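Local coordinates for protein MHC class I antigen (Ctenopharyngodon idella, PDB 5H5Z) that probably presents short peptides to T cells as the heavy chain of a bony fish MHC class I molecule, paired with beta-2-microglobulin, at residues 195-200 and 233-238; 204-209 and 254-259. All coordinates share one frame; numbering follows the deposited sequence.

Contact 1: residues 195-200 and 233-238; sequences TCHATG and SFQRMS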
ATOM      1  N   THR A 195      13.119   7.443  20.875  1.00 23.76           N
ATOM      2  CA  THR A 195      12.492   7.335  19.560  1.00 22.42           C
ATOM      3  C   THR A 195      11.917   8.680  19.115  1.00 23.01           C
ATOM      4  O   THR A 195      11.116   9.296  19.821  1.00 23.56           O
ATOM      5  CB  THR A 195      11.373   6.268  19.550  1.00 24.19           C
ATOM      6  OG1 THR A 195      11.937   4.984  19.829  1.00 27.23           O
ATOM      7  CG2 THR A 195      10.681   6.204  18.186  1.00 27.01           C
ATOM      8  N   CYS A 196      12.340   9.128  17.940  1.00 22.54           N
ATOM      9  CA  CYS A 196      11.749  10.309  17.308  1.00 21.56           C
ATOM     10  C   CYS A 196      10.663   9.851  16.340  1.00 21.60           C
ATOM     11  O   CYS A 196      10.959   9.239  15.313  1.00 24.96           O
ATOM     12  CB  CYS A 196      12.828  11.095  16.575  1.00 24.48           C
ATOM     13  SG  CYS A 196      12.294  12.642  15.815  1.00 28.61           S
ATOM     14  N   HIS A 197       9.414  10.153  16.685  1.00 19.28           N
ATOM     15  CA  HIS A 197       8.247   9.655  15.972  1.00 20.74           C
ATOM     16  C   HIS A 197       7.563  10.796  15.228  1.00 21.43           C
ATOM     17  O   HIS A 197       7.204  11.804  15.838  1.00 22.45           O
ATOM     18  CB  HIS A 197       7.275   9.010  16.970  1.00 20.43           C
ATOM     19  CG  HIS A 197       6.020   8.479  16.346  1.00 23.15           C
ATOM     20  ND1 HIS A 197       5.977   7.285  15.656  1.00 28.07           N
ATOM     21  CD2 HIS A 197       4.759   8.970  16.324  1.00 22.45           C
ATOM     22  CE1 HIS A 197       4.746   7.075  15.221  1.00 26.64           C
ATOM     23  NE2 HIS A 197       3.988   8.082  15.616  1.00 28.28           N
ATOM     24  N   ALA A 198       7.394  10.622  13.916  1.00 20.45           N
ATOM     25  CA  ALA A 198       6.725  11.604  13.057  1.00 20.58           C
ATOM     26  C   ALA A 198       5.497  10.964  12.439  1.00 20.90           C
ATOM     27  O   ALA A 198       5.593   9.882  11.855  1.00 22.09           O
ATOM     28  CB  ALA A 198       7.671  12.083  11.967  1.00 18.46           C
ATOM     29  N   THR A 199       4.345  11.625  12.557  1.00 20.84           N
ATOM     30  CA  THR A 199       3.092  11.054  12.051  1.00 20.17           C
ATOM     31  C   THR A 199       2.152  12.097  11.443  1.00 20.77           C
ATOM     32  O   THR A 199       2.227  13.285  11.770  1.00 23.11           O
ATOM     33  CB  THR A 199       2.336  10.254  13.140  1.00 19.07           C
ATOM     34  OG1 THR A 199       1.340   9.425  12.524  1.00 21.49           O
ATOM     35  CG2 THR A 199       1.667  11.179  14.168  1.00 20.66           C
ATOM     36  N   GLY A 200       1.266  11.635  10.563  1.00 20.90           N
ATOM     37  CA  GLY A 200       0.181  12.462  10.048  1.00 21.75           C
ATOM     38  C   GLY A 200       0.553  13.331   8.869  1.00 20.88           C
ATOM     39  O   GLY A 200      -0.175  14.256   8.524  1.00 25.10           O
ATOM     40  N   SER A 233      -2.589   9.424   5.453  1.00 22.56           N
ATOM     41  CA  SER A 233      -1.341  10.045   5.882  1.00 22.15           C
ATOM     42  C   SER A 233      -0.304   8.972   6.187  1.00 21.17           C
ATOM     43  O   SER A 233      -0.589   7.775   6.099  1.00 22.41           O
ATOM     44  CB  SER A 233      -1.551  10.960   7.099  1.00 22.22           C
ATOM     45  OG  SER A 233      -1.804  10.214   8.281  1.00 25.69           O
ATOM     46  N   PHE A 234       0.898   9.409   6.543  1.00 20.27           N
ATOM     47  CA  PHE A 234       2.016   8.502   6.768  1.00 20.87           C
ATOM     48  C   PHE A 234       2.703   8.769   8.087  1.00 22.07           C
ATOM     49  O   PHE A 234       2.504   9.826   8.696  1.00 21.98           O
ATOM     50  CB  PHE A 234       3.020   8.639   5.632  1.00 20.82           C
ATOM     51  CG  PHE A 234       2.504   8.127   4.330  1.00 22.72           C
ATOM     52  CD1 PHE A 234       1.815   8.967   3.455  1.00 21.10           C
ATOM     53  CD2 PHE A 234       2.668   6.790   3.996  1.00 23.08           C
ATOM     54  CE1 PHE A 234       1.321   8.485   2.250  1.00 24.72           C
ATOM     55  CE2 PHE A 234       2.171   6.297   2.793  1.00 28.21           C
ATOM     56  CZ  PHE A 234       1.498   7.145   1.921  1.00 28.89           C
ATOM     57  N   GLN A 235       3.509   7.802   8.523  1.00 20.29           N
ATOM     58  CA  GLN A 235       4.350   7.992   9.701  1.00 20.16           C
ATOM     59  C   GLN A 235       5.704   7.328   9.496  1.00 21.79           C
ATOM     60  O   GLN A 235       5.861   6.473   8.621  1.00 22.29           O
ATOM     61  CB  GLN A 235       3.655   7.471  10.965  1.00 19.88           C
ATOM     62  CG  GLN A 235       3.439   5.967  11.029  1.00 19.55           C
ATOM     63  CD  GLN A 235       3.091   5.514  12.430  1.00 20.07           C
ATOM     64  OE1 GLN A 235       3.960   5.075  13.180  1.00 24.36           O
ATOM     65  NE2 GLN A 235       1.824   5.651  12.805  1.00 18.53           N
ATOM     66  N   ARG A 236       6.680   7.748  10.297  1.00 19.13           N
ATOM     67  CA  ARG A 236       8.024   7.175  10.290  1.00 19.92           C
ATOM     68  C   ARG A 236       8.701   7.531  11.604  1.00 21.29           C
ATOM     69  O   ARG A 236       8.403   8.567  12.207  1.00 21.65           O
ATOM     70  CB  ARG A 236       8.847   7.712   9.113  1.00 19.42           C
ATOM     71  CG  ARG A 236      10.044   6.853   8.753  1.00 23.94           C
ATOM     72  CD  ARG A 236      10.663   7.251   7.422  1.00 24.46           C
ATOM     73  NE  ARG A 236      11.713   6.307   7.043  1.00 29.52           N
ATOM     74  CZ  ARG A 236      12.290   6.250   5.846  1.00 33.53           C
ATOM     75  NH1 ARG A 236      11.925   7.087   4.882  1.00 35.83           N
ATOM     76  NH2 ARG A 236      13.234   5.347   5.612  1.00 34.92           N
ATOM     77  N   MET A 237       9.609   6.674  12.050  1.00 23.18           N
ATOM     78  CA  MET A 237      10.365   6.966  13.259  1.00 20.86           C
ATOM     79  C   MET A 237      11.835   6.603  13.129  1.00 22.99           C
ATOM     80  O   MET A 237      12.222   5.796  12.282  1.00 24.91           O
ATOM     81  CB  MET A 237       9.738   6.275  14.475  1.00 21.82           C
ATOM     82  CG  MET A 237       9.953   4.770  14.532  1.00 24.10           C
ATOM     83  SD  MET A 237       8.861   4.044  15.757  1.00 34.16           S
ATOM     84  CE  MET A 237       9.833   2.626  16.261  1.00 37.69           C
ATOM     85  N   SER A 238      12.650   7.222  13.975  1.00 23.86           N
ATOM     86  CA  SER A 238      14.052   6.852  14.111  1.00 23.18           C
ATOM     87  C   SER A 238      14.368   6.684  15.583  1.00 24.58           C
ATOM     88  O   SER A 238      13.834   7.404  16.422  1.00 23.58           O
ATOM     89  CB  SER A 238      14.961   7.917  13.504  1.00 25.35           C
ATOM     90  OG  SER A 238      16.320   7.531  13.616  1.00 25.20           O
TER

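Contact 2: residues 204-209 and 254-259; sequences SGVTIT and CVVEHQ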
ATOM      1  N   SER A 204       4.528  11.561   1.318  1.00 24.35           N
ATOM      2  CA  SER A 204       5.170  10.554   2.172  1.00 25.87           C
ATOM      3  C   SER A 204       6.657  10.765   2.475  1.00 25.85           C
ATOM      4  O   SER A 204       7.165  10.218   3.456  1.00 27.93           O
ATOM      5  CB  SER A 204       4.941   9.151   1.605  1.00 26.13           C
ATOM      6  OG  SER A 204       5.737   8.950   0.456  1.00 29.73           O
ATOM      7  N   GLY A 205       7.353  11.541   1.644  1.00 26.72           N
ATOM      8  CA  GLY A 205       8.787  11.784   1.846  1.00 29.94           C
ATOM      9  C   GLY A 205       9.086  12.576   3.111  1.00 28.65           C
ATOM     10  O   GLY A 205       8.580  13.682   3.285  1.00 26.66           O
ATOM     11  N   VAL A 206       9.898  12.003   4.001  1.00 27.18           N
ATOM     12  CA  VAL A 206      10.293  12.681   5.244  1.00 25.53           C
ATOM     13  C   VAL A 206      11.749  12.350   5.599  1.00 28.01           C
ATOM     14  O   VAL A 206      12.223  11.249   5.326  1.00 27.02           O
ATOM     15  CB  VAL A 206       9.320  12.357   6.412  1.00 25.77           C
ATOM     16  CG1 VAL A 206       9.493  10.924   6.920  1.00 22.62           C
ATOM     17  CG2 VAL A 206       9.482  13.347   7.554  1.00 25.98           C
ATOM     18  N   THR A 207      12.459  13.313   6.181  1.00 26.19           N
ATOM     19  CA  THR A 207      13.835  13.084   6.608  1.00 29.18           C
ATOM     20  C   THR A 207      13.943  13.271   8.115  1.00 28.26           C
ATOM     21  O   THR A 207      13.665  14.352   8.637  1.00 28.34           O
ATOM     22  CB  THR A 207      14.830  13.997   5.860  1.00 34.02           C
ATOM     23  OG1 THR A 207      14.705  13.777   4.451  1.00 35.94           O
ATOM     24  CG2 THR A 207      16.267  13.697   6.275  1.00 33.77           C
ATOM     25  N   ILE A 208      14.330  12.200   8.808  1.00 25.53           N
ATOM     26  CA  ILE A 208      14.510  12.243  10.254  1.00 24.85           C
ATOM     27  C   ILE A 208      15.989  12.063  10.536  1.00 29.25           C
ATOM     28  O   ILE A 208      16.603  11.108  10.064  1.00 32.69           O
ATOM     29  CB  ILE A 208      13.697  11.148  10.981  1.00 24.73           C
ATOM     30  CG1 ILE A 208      12.217  11.244  10.612  1.00 22.07           C
ATOM     31  CG2 ILE A 208      13.887  11.244  12.491  1.00 25.43           C
ATOM     32  CD1 ILE A 208      11.350  10.136  11.169  1.00 23.86           C
ATOM     33  N   THR A 209      16.563  12.997  11.287  1.00 28.65           N
ATOM     34  CA  THR A 209      17.974  12.921  11.637  1.00 31.89           C
ATOM     35  C   THR A 209      18.175  13.207  13.112  1.00 31.87           C
ATOM     36  O   THR A 209      17.315  13.791  13.774  1.00 33.53           O
ATOM     37  CB  THR A 209      18.834  13.917  10.831  1.00 32.26           C
ATOM     38  OG1 THR A 209      18.348  15.246  11.041  1.00 33.82           O
ATOM     39  CG2 THR A 209      18.810  13.595   9.339  1.00 34.01           C
ATOM     40  N   CYS A 254      16.429  15.607  17.886  1.00 28.09           N
ATOM     41  CA  CYS A 254      15.936  15.035  16.639  1.00 29.01           C
ATOM     42  C   CYS A 254      15.496  16.160  15.725  1.00 28.01           C
ATOM     43  O   CYS A 254      14.892  17.132  16.184  1.00 29.55           O
ATOM     44  CB  CYS A 254      14.747  14.103  16.880  1.00 35.53           C
ATOM     45  SG  CYS A 254      14.075  13.483  15.325  1.00 39.80           S
ATOM     46  N   VAL A 255      15.797  16.026  14.435  1.00 24.93           N
ATOM     47  CA  VAL A 255      15.331  16.979  13.434  1.00 24.91           C
ATOM     48  C   VAL A 255      14.482  16.244  12.398  1.00 24.23           C
ATOM     49  O   VAL A 255      14.940  15.286  11.772  1.00 27.85           O
ATOM     50  CB  VAL A 255      16.498  17.736  12.753  1.00 26.25           C
ATOM     51  CG1 VAL A 255      15.966  18.759  11.755  1.00 30.76           C
ATOM     52  CG2 VAL A 255      17.379  18.427  13.789  1.00 31.39           C
ATOM     53  N   VAL A 256      13.236  16.686  12.242  1.00 24.83           N
ATOM     54  CA  VAL A 256      12.342  16.136  11.222  1.00 23.95           C
ATOM     55  C   VAL A 256      12.120  17.170  10.123  1.00 27.07           C
ATOM     56  O   VAL A 256      11.631  18.277  10.387  1.00 28.02           O
ATOM     57  CB  VAL A 256      10.985  15.682  11.810  1.00 22.07           C
ATOM     58  CG1 VAL A 256      10.094  15.113  10.719  1.00 23.71           C
ATOM     59  CG2 VAL A 256      11.195  14.640  12.896  1.00 23.72           C
ATOM     60  N   GLU A 257      12.493  16.808   8.897  1.00 24.09           N
ATOM     61  CA  GLU A 257      12.324  17.686   7.740  1.00 27.84           C
ATOM     62  C   GLU A 257      11.263  17.163   6.771  1.00 27.20           C
ATOM     63  O   GLU A 257      11.296  16.005   6.361  1.00 28.21           O
ATOM     64  CB  GLU A 257      13.654  17.907   7.010  1.00 26.55           C
ATOM     65  CG  GLU A 257      13.569  18.965   5.911  1.00 31.47           C
ATOM     66  CD  GLU A 257      14.908  19.281   5.268  1.00 34.20           C
ATOM     67  OE1 GLU A 257      14.921  19.587   4.060  1.00 39.52           O
ATOM     68  OE2 GLU A 257      15.946  19.223   5.959  1.00 33.40           O
ATOM     69  N   HIS A 258      10.331  18.039   6.404  1.00 26.75           N
ATOM     70  CA  HIS A 258       9.247  17.706   5.484  1.00 23.85           C
ATOM     71  C   HIS A 258       8.883  18.972   4.732  1.00 27.45           C
ATOM     72  O   HIS A 258       8.685  20.019   5.349  1.00 29.63           O
ATOM     73  CB  HIS A 258       8.044  17.181   6.272  1.00 23.60           C
ATOM     74  CG  HIS A 258       6.841  16.866   5.435  1.00 25.30           C
ATOM     75  ND1 HIS A 258       6.705  15.687   4.733  1.00 28.59           N
ATOM     76  CD2 HIS A 258       5.700  17.561   5.223  1.00 23.12           C
ATOM     77  CE1 HIS A 258       5.542  15.681   4.107  1.00 29.34           C
ATOM     78  NE2 HIS A 258       4.912  16.805   4.390  1.00 29.93           N
ATOM     79  N   GLN A 259       8.816  18.875   3.404  1.00 26.44           N
ATOM     80  CA  GLN A 259       8.497  20.024   2.546  1.00 29.49           C
ATOM     81  C   GLN A 259       9.345  21.267   2.872  1.00 30.40           C
ATOM     82  O   GLN A 259       8.808  22.357   3.083  1.00 33.71           O
ATOM     83  CB  GLN A 259       6.994  20.347   2.608  1.00 31.42           C
ATOM     84  CG  GLN A 259       6.087  19.228   2.119  1.00 31.87           C
ATOM     85  CD  GLN A 259       6.286  18.911   0.649  1.00 34.94           C
ATOM     86  OE1 GLN A 259       6.231  19.799  -0.203  1.00 36.57           O
ATOM     87  NE2 GLN A 259       6.519  17.637   0.343  1.00 34.42           N
TER
HETATM   88  O   HOH W   1       9.565  16.573   1.950  1.00 38.37           O
HETATM   89  O   HOH W   2       7.339  15.179   1.155  1.00 41.91           O

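Contact 1: residues 195-200 and 233-238
Strands 195-199 and 234-238 run antiparallel, their axes 4.7 Å apart at closest approach and 171° between their directions. C196-S238 and A198-R236 are hydrogen-bonded pairs, alternating with the non-hydrogen-bonded H197-M237 and T199-Q235. The bond from C196 N to S238 O, at 2.7 Å, arrives nearly along the C=O axis. That from G200 N to F234 O, at 2.9 Å, is more bent where the first strand turns its corner. Such pairing sorts side chains by alternation, as expected of the immunoglobulin C1-set sandwich: C196, A198, R236 and S238 lie on the face toward the second sheet. R236 NE donates to G224 O of strand 221-228 in its own sheet, and S238 OG is hydrogen-bonded to W210 NE1 of the facing sheet. H197, T199, Q235 and M237 lie on the other face, which beta-2-microglobulin covers. There the Q235 chain leaves through the crowded position between backbone N and carbonyl carbon (chi1 67°) and brings OE1 to the edge of the H197 ring, 3.0 Å from CE1 and in the ring plane; amide and ring stand 78° apart. Q235 NE2 is hydrogen-bonded to N229 OD1 and to S12 O of beta-2-microglobulin. T199 OG1 lies 3.4 Å from Q235 CB and is hydrogen-bonded to H13 O of beta-2-microglobulin. At the far end M237, also in the crowded position, crosses T195 obliquely, its SD 3.7 Å from T195 CG2.

Contact 2: residues 204-209 and 254-259
Side chains anti to the backbone N set this contact: C254 SG (chi1 176°), V256 CG1, H258 CG and, from segment 204-209, V206 CG2 and I208 CG2 all take that position, beside their own carbonyl carbon. These groups belong to one sheet of an immunoglobulin C1-set sandwich and its continuation, with I208 and V256 on the inner face. I208 CG2 meets C254 SG, the sulfur bonded to C196, at 3.6 Å. Next along, V206 CG2 touches V256 CG1 at 3.7 Å, the two valines crossing obliquely, and the branch also approaches E257 O. I208 and V256 are buried; across the sandwich I208 packs on S238 and V256 on A198. On the outward face T209 and V255 lie side by side, pointing the same way, with T209 OG1 3.5 Å from V255 CB.

Between these faces the backbones pair in antiparallel fashion. T207 with E257 and T209 with V255 each exchange two hydrogen bonds, and E257 N to T207 O is short (2.7 Å) and nearly straight (176°). All four donors approach in the plane of the accepting carbonyl.

Past the T207-E257 pair, H258 ND1 donates to G205 O at 3.1 Å, from within the carbonyl plane though with G205 O tilted 20° out of the imidazole plane, while NE2 has a weak bond to Y202 O. Q259 CG rests over one face of that ring, toward its rim. A water donates a hydrogen bond to G205 O at 2.9 Å and accepts one from Q259 NE2 at 2.7 Å.

How the contacts relate
The two contacts show how a sandwich is built from strand pairs and then bolted together. Contact 1 belongs to the sheet of strands 182-187, 194-201, 234-240 and 221-228, contact 2 to the opposing sheet containing 207-212 and 252-258; their centres are about 9 Å apart within the C1-set domain. Along the chain the segments alternate, 195-200, 204-209, 233-238, 254-259, so the chain passes between the two sheets before either pair is complete. The C196-C254 disulfide joins the sheets, I208 CD1 packs on R236 O, and F234 packs on S204. Beta-2-microglobulin lies against contact 1 but does not touch contact 2.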